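Local coordinates for Crov588 (Cafeteriavirus, PDB 6NYR), which is of unknown function but folds into a circular leucine-rich-repeat solenoid built from successive FNIP repeats, a form that may serve protein binding, at residues Cys459-Ile464 against His480-Lys485. Numbering follows the deposited sequence.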
loop_
_atom_site.group_PDB
_atom_site.type_symbol
_atom_site.label_atom_id
_atom_site.label_comp_id
_atom_site.label_asym_id
_atom_site.label_seq_id
_atom_site.Cartn_x
_atom_site.Cartn_y
_atom_site.Cartn_z
ATOM N N CYS A 459 9.694 -25.964 0.574
ATOM C CA CYS A 459 10.144 -27.344 0.678
ATOM C C CYS A 459 10.599 -27.961 -0.639
ATOM O O CYS A 459 11.357 -28.938 -0.612
ATOM C CB CYS A 459 9.028 -28.232 1.248
ATOM S SG CYS A 459 8.583 -27.936 2.969
ATOM N N PHE A 460 10.157 -27.441 -1.779
ATOM C CA PHE A 460 10.465 -28.101 -3.040
ATOM C C PHE A 460 11.969 -28.285 -3.205
ATOM O O PHE A 460 12.735 -27.317 -3.155
ATOM C CB PHE A 460 9.915 -27.305 -4.221
ATOM C CG PHE A 460 10.189 -27.956 -5.542
ATOM C CD1 PHE A 460 9.472 -29.076 -5.929
ATOM C CD2 PHE A 460 11.171 -27.470 -6.385
ATOM C CE1 PHE A 460 9.723 -29.690 -7.135
ATOM C CE2 PHE A 460 11.422 -28.083 -7.598
ATOM C CZ PHE A 460 10.699 -29.192 -7.970
ATOM N N ASN A 461 12.388 -29.530 -3.416
ATOM C CA ASN A 461 13.804 -29.850 -3.561
ATOM C C ASN A 461 13.957 -31.118 -4.401
ATOM O O ASN A 461 14.684 -32.047 -4.044
ATOM C CB ASN A 461 14.464 -29.999 -2.190
ATOM C CG ASN A 461 15.969 -30.142 -2.275
ATOM O OD1 ASN A 461 16.587 -29.724 -3.250
ATOM N ND2 ASN A 461 16.564 -30.738 -1.250
ATOM N N GLN A 462 13.280 -31.156 -5.546
ATOM C CA GLN A 462 13.360 -32.274 -6.472
ATOM C C GLN A 462 14.149 -31.873 -7.711
ATOM O O GLN A 462 14.232 -30.691 -8.065
ATOM C CB GLN A 462 11.967 -32.757 -6.892
ATOM C CG GLN A 462 11.080 -33.241 -5.758
ATOM C CD GLN A 462 11.649 -34.450 -5.046
ATOM O OE1 GLN A 462 12.367 -35.257 -5.638
ATOM N NE2 GLN A 462 11.319 -34.587 -3.767
ATOM N N LYS A 463 14.734 -32.872 -8.366
ATOM C CA LYS A 463 15.466 -32.629 -9.597
ATOM C C LYS A 463 14.533 -32.089 -10.677
ATOM O O LYS A 463 13.344 -32.416 -10.727
ATOM C CB LYS A 463 16.124 -33.915 -10.096
ATOM C CG LYS A 463 17.200 -34.490 -9.202
ATOM C CD LYS A 463 17.783 -35.752 -9.839
ATOM C CE LYS A 463 18.914 -36.330 -9.005
ATOM N NZ LYS A 463 18.521 -36.548 -7.589
ATOM N N ILE A 464 15.094 -31.262 -11.554
ATOM C CA ILE A 464 14.403 -30.764 -12.738
ATOM C C ILE A 464 15.237 -31.206 -13.934
ATOM O O ILE A 464 16.328 -30.673 -14.166
ATOM C CB ILE A 464 14.229 -29.238 -12.720
ATOM C CG1 ILE A 464 13.585 -28.789 -11.410
ATOM C CG2 ILE A 464 13.395 -28.793 -13.915
ATOM C CD1 ILE A 464 13.454 -27.282 -11.269
ATOM N N HIS A 480 13.257 -21.937 -0.610
ATOM C CA HIS A 480 14.298 -22.011 0.408
ATOM C C HIS A 480 15.157 -23.258 0.252
ATOM O O HIS A 480 16.391 -23.185 0.286
ATOM C CB HIS A 480 13.654 -21.980 1.801
ATOM C CG HIS A 480 14.630 -21.760 2.916
ATOM N ND1 HIS A 480 15.404 -22.771 3.445
ATOM C CD2 HIS A 480 14.953 -20.639 3.603
ATOM C CE1 HIS A 480 16.167 -22.279 4.404
ATOM N NE2 HIS A 480 15.911 -20.990 4.522
ATOM N N ASN A 481 14.522 -24.417 0.095
ATOM C CA ASN A 481 15.230 -25.680 0.216
ATOM C C ASN A 481 15.757 -26.226 -1.098
ATOM O O ASN A 481 16.463 -27.241 -1.080
ATOM C CB ASN A 481 14.325 -26.737 0.861
ATOM C CG ASN A 481 14.094 -26.483 2.333
ATOM O OD1 ASN A 481 14.585 -25.502 2.892
ATOM N ND2 ASN A 481 13.335 -27.367 2.974
ATOM N N PHE A 482 15.446 -25.601 -2.228
ATOM C CA PHE A 482 15.902 -26.155 -3.494
ATOM C C PHE A 482 17.423 -26.140 -3.562
ATOM O O PHE A 482 18.050 -25.084 -3.419
ATOM C CB PHE A 482 15.336 -25.387 -4.680
ATOM C CG PHE A 482 15.777 -25.951 -5.998
ATOM C CD1 PHE A 482 15.156 -27.070 -6.524
ATOM C CD2 PHE A 482 16.832 -25.384 -6.695
ATOM C CE1 PHE A 482 15.570 -27.604 -7.727
ATOM C CE2 PHE A 482 17.244 -25.912 -7.898
ATOM C CZ PHE A 482 16.612 -27.024 -8.414
ATOM N N ASN A 483 18.015 -27.309 -3.793
ATOM C CA ASN A 483 19.465 -27.435 -3.875
ATOM C C ASN A 483 19.824 -28.640 -4.746
ATOM O O ASN A 483 20.527 -29.564 -4.335
ATOM C CB ASN A 483 20.061 -27.548 -2.473
ATOM C CG ASN A 483 21.564 -27.371 -2.463
ATOM O OD1 ASN A 483 22.146 -26.841 -3.411
ATOM N ND2 ASN A 483 22.206 -27.814 -1.389
ATOM N N GLN A 484 19.337 -28.636 -5.987
ATOM C CA GLN A 484 19.652 -29.674 -6.957
ATOM C C GLN A 484 20.424 -29.070 -8.123
ATOM O O GLN A 484 20.272 -27.886 -8.445
ATOM C CB GLN A 484 18.380 -30.372 -7.478
ATOM C CG GLN A 484 17.517 -31.011 -6.392
ATOM C CD GLN A 484 18.247 -32.067 -5.578
ATOM O OE1 GLN A 484 18.987 -32.887 -6.118
ATOM N NE2 GLN A 484 18.039 -32.046 -4.265
ATOM N N LYS A 485 21.272 -29.894 -8.737
ATOM C CA LYS A 485 22.014 -29.478 -9.918
ATOM C C LYS A 485 21.062 -29.066 -11.038
ATOM O O LYS A 485 20.052 -29.728 -11.289
ATOM C CB LYS A 485 22.904 -30.621 -10.407
ATOM C CG LYS A 485 24.161 -30.874 -9.594
ATOM C CD LYS A 485 24.885 -32.113 -10.129
ATOM C CE LYS A 485 26.240 -32.311 -9.468
ATOM N NZ LYS A 485 26.130 -32.736 -8.044
HETATM O O HOH W 1 12.627 -30.003 1.695
HETATM O O HOH W 2 18.702 -30.002 -13.953
#
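Two equivalent loops of consecutive repeats, 459-464 and 480-485, run almost in parallel and show how a solenoid repeats one set of contacts from coil to coil. At Cys459 the link is made through water: a water molecule donates to Cys459 O and accepts from Asn481 ND2, while Asn481 OD1 takes a bond from His480 ND1, so both ends of that amide are engaged. Phe460 and Phe482 point the same way, each with CG anti to its backbone N, and lie side by side, Phe460 CD2 4.0 Å from Phe482 CD1. Asn461 makes both direct hydrogen bonds between the two segments. Its CG is also anti to the backbone N (chi1 -172°), which brings OD1 across to the next coil, where two donors grip it: Asn483 N at 2.9 Å and Gln484 NE2, also 2.9 Å from Asn461 OD1. Both donors sit above the carbonyl plane of Asn461, yet the Gln484 bond is nearly straight (165°) and OD1 lies close to the plane of the Gln484 amide. Together the two bonds should fix the rotation of the Asn461 amide, and the bend of Gln484 at chi2 brings its side chain across Asn461, roughly at a right angle, so that NE2 meets OD1. Gln462 O then approaches the edge of the Phe482 ring, 3.4 Å from CE1, whereas Gln462 NE2 turns back to Asn439 OD1, which also accepts from Asn461 N. Lys463 CG passes 3.9 Å from Gln484 OE1, and Ile464 CD1 reaches Phe482 CE1 at 4.1 Å, an apolar contact between two buried side chains. Asn483 OD1 in turn accepts from Asn505 N and Gln506 NE2: stacked asparagines beside a phenylalanine spine, as in leucine-rich-repeat solenoids, probably recurring with the Phe-Asn-Gln sequence of the other FNIP coils.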